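Local coordinates for 2-hydroxyhepta-2,4-diene-1,7-dioate isomerase (Corynebacterium glutamicum, PDB 4DBF), which probably acts as an oxaloacetate decarboxylase and isomerase of the fumarylacetoacetate hydrolase family, working with a bound magnesium ion, at residues Leu74-Leu79 and Thr115-Pro120; Lys82-Gly87 and Met246-Gly251; Leu139-Gly144 and Ser157-Phe162; Ala45-Arg50 and Trp67-Val72. All blocks are in the same frame, centred on the assembly; numbering follows the deposited sequence.

Contact 1: residues Leu74-Leu79 and Thr115-Pro120; sequences LLAPML and TAVTGP
Ala76 and Gly119 mark the closest backbone approach, 4.0 Å between their CA atoms, where residues 74-78 and 117-120 run in nearly opposite directions, 154° apart end to end. Two extended chains can thus lie together without direct backbone pairing, joined here by packing and by water. The absence of a side chain on Gly119 allows its CA to come within 3.5 Å of Ala76 N. The methyl group of Ala76 is received between backbone and side chain: CB lies 3.6 Å from Thr118 O and 3.8 Å from Val117 CG1. It is the first torsion of Val117 (chi1 177°, CG1 opposite the backbone N) that directs this branch to the methyl. Further along, the Pro120 ring does the touching with two of its corners. Its CD rests against the backbone at Leu75 C, 3.7 Å away, while its CG meets Leu74 CB at 4.1 Å. Two waters lie between Leu74 O and Pro120 O, each placed to donate to both carbonyls, though other acceptors compete for their protons; the shorter links, from water 1, are both 2.7 Å. Met78 O, by contrast, is buried here without a polar partner in the model. Beyond the pair, Arg25 of strand 22-28 donates to Ala76 O, and Thr118 bonds through its backbone to Gly190 and Ile192. Strand 73-75 pairs antiparallel with 22-28 and strand 117-118 parallel with 190-197, making this a water-bridged packing seam between the N-terminal family region and the fumarylacetoacetate hydrolase fold.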
loop_
_atom_site.group_PDB
_atom_site.type_symbol
_atom_site.label_atom_id
_atom_site.label_comp_id
_atom_site.label_asym_id
_atom_site.label_seq_id
_atom_site.Cartn_x
_atom_site.Cartn_y
_atom_site.Cartn_z
ATOM N N LEU A 74 24.596 -1.578 -2.454
ATOM C CA LEU A 74 23.360 -1.213 -3.072
ATOM C C LEU A 74 22.180 -1.510 -2.174
ATOM O O LEU A 74 22.135 -2.502 -1.561
ATOM C CB LEU A 74 23.207 -1.988 -4.352
ATOM C CG LEU A 74 24.114 -1.514 -5.457
ATOM C CD1 LEU A 74 24.109 -2.479 -6.592
ATOM C CD2 LEU A 74 23.708 -0.147 -5.929
ATOM N N LEU A 75 21.250 -0.601 -2.128
ATOM C CA LEU A 75 19.985 -0.774 -1.438
ATOM C C LEU A 75 18.861 -0.807 -2.469
ATOM O O LEU A 75 19.087 -0.562 -3.577
ATOM C CB LEU A 75 19.734 0.365 -0.464
ATOM C CG LEU A 75 20.808 0.727 0.550
ATOM C CD1 LEU A 75 20.443 1.950 1.339
ATOM C CD2 LEU A 75 21.100 -0.413 1.473
ATOM N N ALA A 76 17.652 -1.099 -2.061
ATOM C CA ALA A 76 16.517 -0.935 -2.942
ATOM C C ALA A 76 16.597 0.479 -3.469
ATOM O O ALA A 76 16.748 1.353 -2.731
ATOM C CB ALA A 76 15.227 -1.148 -2.194
ATOM N N PRO A 77 16.500 0.663 -4.766
ATOM C CA PRO A 77 16.703 1.970 -5.355
ATOM C C PRO A 77 15.639 3.009 -5.065
ATOM O O PRO A 77 15.861 4.118 -5.328
ATOM C CB PRO A 77 16.819 1.677 -6.843
ATOM C CG PRO A 77 16.143 0.419 -7.043
ATOM C CD PRO A 77 16.365 -0.364 -5.796
ATOM N N MET A 78 14.514 2.629 -4.517
ATOM C CA MET A 78 13.482 3.550 -4.072
ATOM C C MET A 78 12.826 3.064 -2.780
ATOM O O MET A 78 12.836 1.914 -2.481
ATOM C CB MET A 78 12.319 3.643 -5.048
ATOM C CG MET A 78 12.535 4.471 -6.275
ATOM S SD MET A 78 12.814 6.215 -6.049
ATOM C CE MET A 78 13.859 6.480 -7.447
ATOM N N LEU A 79 12.181 3.986 -2.117
ATOM C CA LEU A 79 11.307 3.675 -1.026
ATOM C C LEU A 79 9.919 4.065 -1.480
ATOM O O LEU A 79 9.452 5.109 -1.223
ATOM C CB LEU A 79 11.713 4.438 0.200
ATOM C CG LEU A 79 13.074 4.106 0.751
ATOM C CD1 LEU A 79 13.290 4.889 2.023
ATOM C CD2 LEU A 79 13.251 2.638 0.989
ATOM N N THR A 115 6.586 -2.173 3.087
ATOM C CA THR A 115 7.294 -2.981 4.021
ATOM C C THR A 115 7.802 -4.308 3.457
ATOM O O THR A 115 8.618 -4.921 4.034
ATOM C CB THR A 115 6.443 -3.226 5.272
ATOM O OG1 THR A 115 5.114 -3.502 4.903
ATOM C CG2 THR A 115 6.455 -2.019 6.106
ATOM N N ALA A 116 7.311 -4.713 2.310
ATOM C CA ALA A 116 7.800 -5.913 1.660
ATOM C C ALA A 116 9.118 -5.683 0.937
ATOM O O ALA A 116 9.852 -6.564 0.698
ATOM C CB ALA A 116 6.772 -6.461 0.706
ATOM N N VAL A 117 9.350 -4.453 0.581
ATOM C CA VAL A 117 10.485 -4.063 -0.214
ATOM C C VAL A 117 11.790 -4.307 0.521
ATOM O O VAL A 117 11.915 -4.013 1.651
ATOM C CB VAL A 117 10.384 -2.598 -0.658
ATOM C CG1 VAL A 117 11.620 -2.211 -1.416
ATOM C CG2 VAL A 117 9.145 -2.396 -1.493
ATOM N N THR A 118 12.732 -4.894 -0.181
ATOM C CA THR A 118 14.105 -4.999 0.261
ATOM C C THR A 118 15.097 -4.837 -0.906
ATOM O O THR A 118 14.700 -4.708 -2.032
ATOM C CB THR A 118 14.359 -6.292 1.079
ATOM O OG1 THR A 118 15.592 -6.210 1.765
ATOM C CG2 THR A 118 14.422 -7.467 0.194
ATOM N N GLY A 119 16.372 -4.832 -0.601
ATOM C CA GLY A 119 17.353 -4.565 -1.614
ATOM C C GLY A 119 18.155 -5.742 -2.086
ATOM O O GLY A 119 17.969 -6.819 -1.618
ATOM N N PRO A 120 19.083 -5.504 -2.992
ATOM C CA PRO A 120 19.977 -6.547 -3.468
ATOM C C PRO A 120 20.766 -7.180 -2.347
ATOM O O PRO A 120 21.223 -6.488 -1.514
ATOM C CB PRO A 120 20.895 -5.812 -4.400
ATOM C CG PRO A 120 20.133 -4.663 -4.837
ATOM C CD PRO A 120 19.251 -4.268 -3.732
HETATM O O HOH W 1 20.625 -4.213 -0.113
HETATM O O HOH W 2 23.582 -5.050 -1.758
#

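Contact 2: residues Lys82-Gly87 and Met246-Gly251; sequences KVVAIG and MTLLPG
Lys82, just ahead of strand 83-87, sends its side chain across to the loop that joins helix 235-243 to strand 253-255, within the beta-rich fumarylacetoacetate hydrolase fold. Strand 83-87 itself runs parallel to 253-255 and antiparallel to 108-112, and the loop passes beside it. The general lesson is that one long side chain can supply both the polar and the apolar parts of such a contact. Lys82 buries more surface here than any other residue. Its CG sits between the backbone N and the carbonyl carbon (chi1 55°), and the chain then runs extended until a bend at chi4 turns the ammonium group to the loop. On the way, CE passes Leu248 CD2 at 3.9 Å, the two side chains crossing at about a right angle. Met246 and Val84 contribute the next largest shares. The thioether sulfur is the meeting point: Met246 SD lies 4.3 Å from Lys82 CE and also 4.3 Å from Val84 CG2. The same Val84 branch touches Leu248 CD2 at 4.2 Å, so this methyl contacts two side chains of the loop. Leu109 of strand 108-112 and Ile242 of helix 235-243 also pack on Val84. The second subunit adjoins the loop, where its Asp187 is hydrogen-bonded to Thr247 OG1. Asp252 forms a salt bridge with Lys82 and accepts Leu249 N on the same carboxylate oxygen, an arrangement that would offset the buried charge. The ammonium also donates within the carbonyl plane of Thr247, Lys82 NZ to Thr247 O being 2.8 Å at a C=O...N angle of 154°.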
loop_
_atom_site.group_PDB
_atom_site.type_symbol
_atom_site.label_atom_id
_atom_site.label_comp_id
_atom_site.label_asym_id
_atom_site.label_seq_id
_atom_site.Cartn_x
_atom_site.Cartn_y
_atom_site.Cartn_z
ATOM N N LYS A 82 3.811 2.992 -2.686
ATOM C CA LYS A 82 3.162 1.737 -2.916
ATOM C C LYS A 82 3.775 0.982 -4.079
ATOM O O LYS A 82 4.473 1.528 -4.864
ATOM C CB LYS A 82 1.677 1.928 -3.134
ATOM C CG LYS A 82 1.316 2.896 -4.226
ATOM C CD LYS A 82 -0.167 3.138 -4.282
ATOM C CE LYS A 82 -0.547 3.996 -5.457
ATOM N NZ LYS A 82 -0.067 5.371 -5.368
ATOM N N VAL A 83 3.480 -0.298 -4.125
ATOM C CA VAL A 83 3.920 -1.184 -5.166
ATOM C C VAL A 83 2.684 -1.800 -5.794
ATOM O O VAL A 83 1.922 -2.437 -5.131
ATOM C CB VAL A 83 4.822 -2.291 -4.653
ATOM C CG1 VAL A 83 5.214 -3.194 -5.797
ATOM C CG2 VAL A 83 5.991 -1.710 -3.922
ATOM N N VAL A 84 2.477 -1.527 -7.062
ATOM C CA VAL A 84 1.299 -2.015 -7.742
ATOM C C VAL A 84 1.732 -3.079 -8.701
ATOM O O VAL A 84 2.627 -2.884 -9.437
ATOM C CB VAL A 84 0.555 -0.932 -8.507
ATOM C CG1 VAL A 84 -0.700 -1.512 -9.118
ATOM C CG2 VAL A 84 0.239 0.250 -7.629
ATOM N N ALA A 85 1.103 -4.230 -8.607
ATOM C CA ALA A 85 1.517 -5.371 -9.354
ATOM C C ALA A 85 0.387 -5.981 -10.184
ATOM O O ALA A 85 -0.723 -5.880 -9.836
ATOM C CB ALA A 85 2.114 -6.394 -8.441
ATOM N N ILE A 86 0.743 -6.602 -11.287
ATOM C CA ILE A 86 -0.217 -7.224 -12.183
ATOM C C ILE A 86 -0.094 -8.745 -12.153
ATOM O O ILE A 86 0.953 -9.286 -12.382
ATOM C CB ILE A 86 -0.061 -6.757 -13.650
ATOM C CG1 ILE A 86 0.120 -5.257 -13.748
ATOM C CG2 ILE A 86 -1.254 -7.155 -14.474
ATOM C CD1 ILE A 86 -0.998 -4.480 -13.130
ATOM N N GLY A 87 -1.197 -9.408 -11.882
ATOM C CA GLY A 87 -1.272 -10.831 -12.017
ATOM C C GLY A 87 -1.931 -11.238 -13.323
ATOM O O GLY A 87 -2.622 -10.491 -13.931
ATOM N N MET A 246 -6.106 4.765 -9.729
ATOM C CA MET A 246 -5.219 5.180 -8.675
ATOM C C MET A 246 -4.218 6.239 -9.089
ATOM O O MET A 246 -3.565 6.056 -10.043
ATOM C CB MET A 246 -4.339 4.001 -8.311
ATOM C CG MET A 246 -4.748 3.177 -7.151
ATOM S SD MET A 246 -3.765 1.680 -7.067
ATOM C CE MET A 246 -5.145 0.605 -6.934
ATOM N N THR A 247 -4.044 7.283 -8.297
ATOM C CA THR A 247 -2.952 8.204 -8.491
ATOM C C THR A 247 -1.639 7.497 -8.201
ATOM O O THR A 247 -1.524 6.827 -7.221
ATOM C CB THR A 247 -3.047 9.449 -7.571
ATOM O OG1 THR A 247 -4.182 10.214 -7.895
ATOM C CG2 THR A 247 -1.842 10.320 -7.716
ATOM N N LEU A 248 -0.664 7.676 -9.063
ATOM C CA LEU A 248 0.673 7.210 -8.821
ATOM C C LEU A 248 1.635 8.366 -8.497
ATOM O O LEU A 248 1.477 9.425 -9.011
ATOM C CB LEU A 248 1.164 6.395 -10.004
ATOM C CG LEU A 248 0.418 5.116 -10.400
ATOM C CD1 LEU A 248 1.019 4.448 -11.607
ATOM C CD2 LEU A 248 0.347 4.183 -9.228
ATOM N N LEU A 249 2.611 8.114 -7.643
ATOM C CA LEU A 249 3.527 9.127 -7.155
ATOM C C LEU A 249 4.965 8.793 -7.561
ATOM O O LEU A 249 5.275 7.625 -7.785
ATOM C CB LEU A 249 3.391 9.144 -5.634
ATOM C CG LEU A 249 1.993 9.523 -5.139
ATOM C CD1 LEU A 249 1.884 9.461 -3.639
ATOM C CD2 LEU A 249 1.679 10.942 -5.634
ATOM N N PRO A 250 5.871 9.812 -7.635
ATOM C CA PRO A 250 7.293 9.491 -7.855
ATOM C C PRO A 250 7.847 8.471 -6.868
ATOM O O PRO A 250 7.645 8.584 -5.645
ATOM C CB PRO A 250 8.043 10.839 -7.655
ATOM C CG PRO A 250 6.941 11.934 -7.846
ATOM C CD PRO A 250 5.626 11.247 -7.362
ATOM N N GLY A 251 8.535 7.471 -7.405
ATOM C CA GLY A 251 9.080 6.444 -6.552
ATOM C C GLY A 251 8.184 5.204 -6.504
ATOM O O GLY A 251 8.694 4.127 -6.190
#

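Contact 3: residues Leu139-Gly144 and Ser157-Phe162; sequences LAVVIG and SVVLGF
The Phe162 ring has Leu139 CD2 over one face and Val141 CG2 at its edge, close to the ring plane. Leu139 reaches it with both branches, for its CD1 also lies 4.0 Å from Phe162 CG; Leu139 CG opposite the backbone N (chi1 -178°) carries the fork over to the neighbouring strand. At the edge, Val141 CG2 approaches Phe162 CE1 at 3.8 Å, and the two side chains lie alongside each other, pointing the same way. The other branch of Val141 turns to Val159, where CG1 meets Val159 CB at 3.7 Å. On the other face of the sheet from Val141 and Phe162, Val142 and Leu160 lie side by side. The backbones of strands 139-143 and 159-162 run antiparallel and illustrate how a sheet absorbs an extra residue. Val142 and Gly161 form a hydrogen-bonded pair, in which Val142 N donates to Gly161 O at 2.9 Å and 174°, almost straight. Opposite Val142 stand both Leu160 and Gly161, a classic beta bulge, and the register shifts by one before Ile143 pairs with Val159. Val142 O accepts Leu160 N at 2.8 Å and, in a weak bond, Gly161 N at 3.5 Å; past the bulge Gly144 N donates to Val158 O at 2.8 Å. The strands also carry the magnesium ligands, Glu136 and Glu138 on 133-143 and Asp167 on 159-170. Chemically, one carbonyl shared unequally by two successive N-H groups implies that the extra residue is taken in without breaking the pairing, while the hydrocarbon of Leu139, Val141 and Phe162 covers one face of the regular pairing.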
loop_
_atom_site.group_PDB
_atom_site.type_symbol
_atom_site.label_atom_id
_atom_site.label_comp_id
_atom_site.label_asym_id
_atom_site.label_seq_id
_atom_site.Cartn_x
_atom_site.Cartn_y
_atom_site.Cartn_z
ATOM N N LEU A 139 9.956 -7.346 -14.741
ATOM C CA LEU A 139 10.316 -6.008 -15.076
ATOM C C LEU A 139 9.496 -5.024 -14.246
ATOM O O LEU A 139 8.323 -5.104 -14.188
ATOM C CB LEU A 139 10.080 -5.761 -16.543
ATOM C CG LEU A 139 10.480 -4.391 -16.999
ATOM C CD1 LEU A 139 11.968 -4.154 -16.908
ATOM C CD2 LEU A 139 9.947 -4.157 -18.392
ATOM N N ALA A 140 10.187 -4.107 -13.602
ATOM C CA ALA A 140 9.582 -3.133 -12.722
ATOM C C ALA A 140 9.714 -1.759 -13.305
ATOM O O ALA A 140 10.716 -1.417 -13.802
ATOM C CB ALA A 140 10.197 -3.161 -11.340
ATOM N N VAL A 141 8.660 -1.005 -13.190
ATOM C CA VAL A 141 8.644 0.346 -13.647
ATOM C C VAL A 141 8.701 1.288 -12.450
ATOM O O VAL A 141 7.957 1.146 -11.529
ATOM C CB VAL A 141 7.373 0.657 -14.415
ATOM C CG1 VAL A 141 7.366 2.079 -14.843
ATOM C CG2 VAL A 141 7.208 -0.253 -15.598
ATOM N N VAL A 142 9.573 2.260 -12.498
ATOM C CA VAL A 142 9.566 3.256 -11.467
ATOM C C VAL A 142 8.994 4.575 -11.978
ATOM O O VAL A 142 9.471 5.126 -12.926
ATOM C CB VAL A 142 10.948 3.477 -10.861
ATOM C CG1 VAL A 142 10.885 4.542 -9.820
ATOM C CG2 VAL A 142 11.491 2.202 -10.293
ATOM N N ILE A 143 7.949 5.020 -11.309
ATOM C CA ILE A 143 7.210 6.213 -11.633
ATOM C C ILE A 143 8.015 7.468 -11.273
ATOM O O ILE A 143 8.634 7.535 -10.273
ATOM C CB ILE A 143 5.816 6.240 -10.968
ATOM C CG1 ILE A 143 4.913 5.148 -11.503
ATOM C CG2 ILE A 143 5.121 7.553 -11.229
ATOM C CD1 ILE A 143 4.800 5.147 -12.987
ATOM N N GLY A 144 7.987 8.433 -12.161
ATOM C CA GLY A 144 8.838 9.595 -12.092
ATOM C C GLY A 144 8.160 10.908 -11.762
ATOM O O GLY A 144 8.785 11.860 -11.433
ATOM N N SER A 157 6.209 9.363 -20.609
ATOM C CA SER A 157 6.339 10.635 -19.932
ATOM C C SER A 157 6.285 10.558 -18.395
ATOM O O SER A 157 6.682 11.458 -17.747
ATOM C CB SER A 157 5.281 11.575 -20.431
ATOM O OG SER A 157 4.052 11.270 -19.859
ATOM N N VAL A 158 5.789 9.454 -17.857
ATOM C CA VAL A 158 5.656 9.299 -16.417
ATOM C C VAL A 158 6.642 8.332 -15.787
ATOM O O VAL A 158 6.657 8.205 -14.600
ATOM C CB VAL A 158 4.243 8.871 -15.991
ATOM C CG1 VAL A 158 3.189 9.849 -16.403
ATOM C CG2 VAL A 158 3.924 7.477 -16.434
ATOM N N VAL A 159 7.428 7.638 -16.584
ATOM C CA VAL A 159 8.377 6.727 -15.999
ATOM C C VAL A 159 9.806 7.268 -15.848
ATOM O O VAL A 159 10.374 7.815 -16.753
ATOM C CB VAL A 159 8.303 5.261 -16.502
ATOM C CG1 VAL A 159 7.067 4.911 -17.288
ATOM C CG2 VAL A 159 9.599 4.719 -17.040
ATOM N N LEU A 160 10.332 7.098 -14.655
ATOM C CA LEU A 160 11.692 7.400 -14.379
ATOM C C LEU A 160 12.607 6.403 -15.059
ATOM O O LEU A 160 13.528 6.777 -15.677
ATOM C CB LEU A 160 11.970 7.414 -12.883
ATOM C CG LEU A 160 13.401 7.640 -12.456
ATOM C CD1 LEU A 160 13.967 8.949 -12.906
ATOM C CD2 LEU A 160 13.683 7.394 -10.996
ATOM N N GLY A 161 12.338 5.134 -14.874
ATOM C CA GLY A 161 13.172 4.109 -15.465
ATOM C C GLY A 161 12.710 2.721 -15.086
ATOM O O GLY A 161 11.593 2.538 -14.531
ATOM N N PHE A 162 13.557 1.744 -15.397
ATOM C CA PHE A 162 13.170 0.350 -15.229
ATOM C C PHE A 162 14.077 -0.224 -14.160
ATOM O O PHE A 162 15.216 0.184 -14.068
ATOM C CB PHE A 162 13.377 -0.481 -16.534
ATOM C CG PHE A 162 12.303 -0.236 -17.569
ATOM C CD1 PHE A 162 10.996 0.046 -17.196
ATOM C CD2 PHE A 162 12.602 -0.285 -18.933
ATOM C CE1 PHE A 162 9.996 0.322 -18.176
ATOM C CE2 PHE A 162 11.592 -0.060 -19.903
ATOM C CZ PHE A 162 10.301 0.258 -19.506
#

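Contact 4: residues Ala45-Arg50 and Trp67-Val72; sequences ANLTAR and WPLKDV
Leu47 and Leu69 lie side by side, pointing the same way, and Leu47 CD1 meets Leu69 CD2 at 3.8 Å. Leu69 CG stands opposite its own backbone N (chi1 -168°), which swings the branched end alongside Leu47. Next to them the two backbones pair. Ala49 and Trp67 form an antiparallel hydrogen-bonded pair, Ala49 N donating to Trp67 O at 2.8 Å and Trp67 N to Ala49 O at 2.9 Å. Thr48 presents CG2 to the same Trp67 O, 3.5 Å away. A third backbone bond follows where strand gives way to turn: Leu69 N reaches Leu47 O at 3.0 Å, from above the carbonyl plane. Water 3 donates to that oxygen as well and accepts Lys70 N, linking the turn to Leu47. Leu69 and Lys70 belong to the 3-10 turn of residues 69-71, closed by Asp71 N on Pro68 O and bordered by a salt bridge of Lys70 NZ with Asp71 OD1. The turn brings Val72 back over the indole, with Val72 CG1 3.5 Å above one face of Trp67 and displaced to the rim. Further out, strand 31-38 bonds to the far side of strand 48-52 through Glu38 and Ser36, and Arg50 adds a salt bridge to Glu38 and a cation-pi contact with Phe62. The side chain of Asp30, a magnesium ligand in a structure of this protein although no ion is bound to it in this chain, is about 5 Å from that of Trp67. This is antiparallel sheet pairing that ends in a 3-10 turn, with strand 48-52 between 31-38 and 65-68 in the N-terminal family region.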
loop_
_atom_site.group_PDB
_atom_site.type_symbol
_atom_site.label_atom_id
_atom_site.label_comp_id
_atom_site.label_asym_id
_atom_site.label_seq_id
_atom_site.Cartn_x
_atom_site.Cartn_y
_atom_site.Cartn_z
ATOM N N ALA A 45 33.173 -4.317 -10.050
ATOM C CA ALA A 45 34.542 -3.883 -9.975
ATOM C C ALA A 45 34.805 -2.709 -10.873
ATOM O O ALA A 45 35.719 -1.979 -10.651
ATOM C CB ALA A 45 35.477 -5.015 -10.315
ATOM N N ASN A 46 34.004 -2.513 -11.889
ATOM C CA ASN A 46 34.301 -1.444 -12.813
ATOM C C ASN A 46 33.450 -0.222 -12.650
ATOM O O ASN A 46 33.623 0.732 -13.350
ATOM C CB ASN A 46 34.161 -1.923 -14.241
ATOM C CG ASN A 46 35.201 -2.958 -14.607
ATOM O OD1 ASN A 46 34.891 -4.127 -14.742
ATOM N ND2 ASN A 46 36.442 -2.530 -14.739
ATOM N N LEU A 47 32.513 -0.269 -11.737
ATOM C CA LEU A 47 31.530 0.786 -11.623
ATOM C C LEU A 47 31.823 1.706 -10.469
ATOM O O LEU A 47 32.463 1.325 -9.548
ATOM C CB LEU A 47 30.135 0.175 -11.465
ATOM C CG LEU A 47 29.589 -0.794 -12.507
ATOM C CD1 LEU A 47 28.163 -1.191 -12.226
ATOM C CD2 LEU A 47 29.662 -0.186 -13.867
ATOM N N THR A 48 31.325 2.919 -10.562
ATOM C CA THR A 48 31.502 3.938 -9.575
ATOM C C THR A 48 30.148 4.540 -9.157
ATOM O O THR A 48 29.307 4.741 -9.969
ATOM C CB THR A 48 32.452 5.030 -10.101
ATOM O OG1 THR A 48 33.741 4.476 -10.287
ATOM C CG2 THR A 48 32.558 6.141 -9.165
ATOM N N ALA A 49 29.967 4.789 -7.875
ATOM C CA ALA A 49 28.811 5.482 -7.371
ATOM C C ALA A 49 29.100 6.953 -7.088
ATOM O O ALA A 49 30.029 7.282 -6.428
ATOM C CB ALA A 49 28.270 4.804 -6.134
ATOM N N ARG A 50 28.256 7.811 -7.610
ATOM C CA ARG A 50 28.407 9.217 -7.482
ATOM C C ARG A 50 27.210 9.776 -6.757
ATOM O O ARG A 50 26.140 9.738 -7.253
ATOM C CB ARG A 50 28.481 9.866 -8.858
ATOM C CG ARG A 50 29.684 9.531 -9.683
ATOM C CD ARG A 50 30.326 10.815 -10.195
ATOM N NE ARG A 50 30.136 10.979 -11.588
ATOM C CZ ARG A 50 30.193 12.118 -12.259
ATOM N NH1 ARG A 50 30.431 13.270 -11.682
ATOM N NH2 ARG A 50 29.996 12.092 -13.540
ATOM N N TRP A 67 32.371 6.808 -4.706
ATOM C CA TRP A 67 32.962 5.600 -4.219
ATOM C C TRP A 67 33.016 4.614 -5.317
ATOM O O TRP A 67 32.108 4.564 -6.110
ATOM C CB TRP A 67 32.108 4.972 -3.108
ATOM C CG TRP A 67 31.780 5.851 -1.942
ATOM C CD1 TRP A 67 32.393 5.884 -0.720
ATOM C CD2 TRP A 67 30.754 6.842 -1.859
ATOM N NE1 TRP A 67 31.831 6.793 0.082
ATOM C CE2 TRP A 67 30.849 7.412 -0.545
ATOM C CE3 TRP A 67 29.799 7.296 -2.707
ATOM C CZ2 TRP A 67 29.997 8.377 -0.123
ATOM C CZ3 TRP A 67 28.953 8.270 -2.274
ATOM C CH2 TRP A 67 29.055 8.810 -1.021
ATOM N N PRO A 68 34.054 3.795 -5.369
ATOM C CA PRO A 68 34.001 2.575 -6.152
ATOM C C PRO A 68 32.818 1.757 -5.665
ATOM O O PRO A 68 32.600 1.697 -4.495
ATOM C CB PRO A 68 35.292 1.873 -5.790
ATOM C CG PRO A 68 36.144 2.895 -5.210
ATOM C CD PRO A 68 35.243 3.819 -4.524
ATOM N N LEU A 69 32.075 1.165 -6.567
ATOM C CA LEU A 69 30.860 0.466 -6.213
ATOM C C LEU A 69 31.093 -0.659 -5.226
ATOM O O LEU A 69 30.285 -0.886 -4.374
ATOM C CB LEU A 69 30.139 -0.052 -7.437
ATOM C CG LEU A 69 28.724 -0.556 -7.202
ATOM C CD1 LEU A 69 27.917 0.387 -6.356
ATOM C CD2 LEU A 69 28.014 -0.835 -8.486
ATOM N N LYS A 70 32.226 -1.330 -5.376
ATOM C CA LYS A 70 32.680 -2.365 -4.482
ATOM C C LYS A 70 32.850 -1.946 -3.025
ATOM O O LYS A 70 32.809 -2.769 -2.180
ATOM C CB LYS A 70 33.965 -3.023 -5.016
ATOM C CG LYS A 70 35.227 -2.240 -4.750
ATOM C CD LYS A 70 36.483 -3.071 -4.887
ATOM C CE LYS A 70 37.665 -2.198 -5.233
ATOM N NZ LYS A 70 38.012 -1.189 -4.197
ATOM N N ASP A 71 33.017 -0.665 -2.752
ATOM C CA ASP A 71 33.201 -0.164 -1.392
ATOM C C ASP A 71 31.915 0.327 -0.709
ATOM O O ASP A 71 31.952 0.828 0.378
ATOM C CB ASP A 71 34.173 1.009 -1.350
ATOM C CG ASP A 71 35.555 0.700 -1.906
ATOM O OD1 ASP A 71 35.894 -0.407 -2.219
ATOM O OD2 ASP A 71 36.312 1.648 -2.033
ATOM N N VAL A 72 30.796 0.242 -1.388
ATOM C CA VAL A 72 29.524 0.587 -0.799
ATOM C C VAL A 72 28.540 -0.554 -1.038
ATOM O O VAL A 72 28.904 -1.531 -1.599
ATOM C CB VAL A 72 28.976 1.868 -1.369
ATOM C CG1 VAL A 72 29.878 3.029 -1.049
ATOM C CG2 VAL A 72 28.745 1.724 -2.839
HETATM O O HOH W 3 34.003 -0.921 -7.757
#

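From the N terminus, contact 4 closes first, pairing 45-50 with 67-72 before contact 1 opens at residue 74; Leu69 packs on Leu74 where the two adjoin. Contacts 1 and 2 cross, because 82-87 departs before 115-120 returns to close contact 1, and Val83 then touches Val117. Contact 2 closes only at 246-251, a long excursion that contains the whole of contact 3. There the two contacts meet directly, with Gly251 N probably hydrogen-bonded to Ile143 O. Met78 of contact 1 packs on Val142, Leu160 and Gly251, so contact 1 joins the N-terminal region to the hydrolase region that holds contacts 2 and 3, whereas contact 4 lies wholly in the N-terminal region.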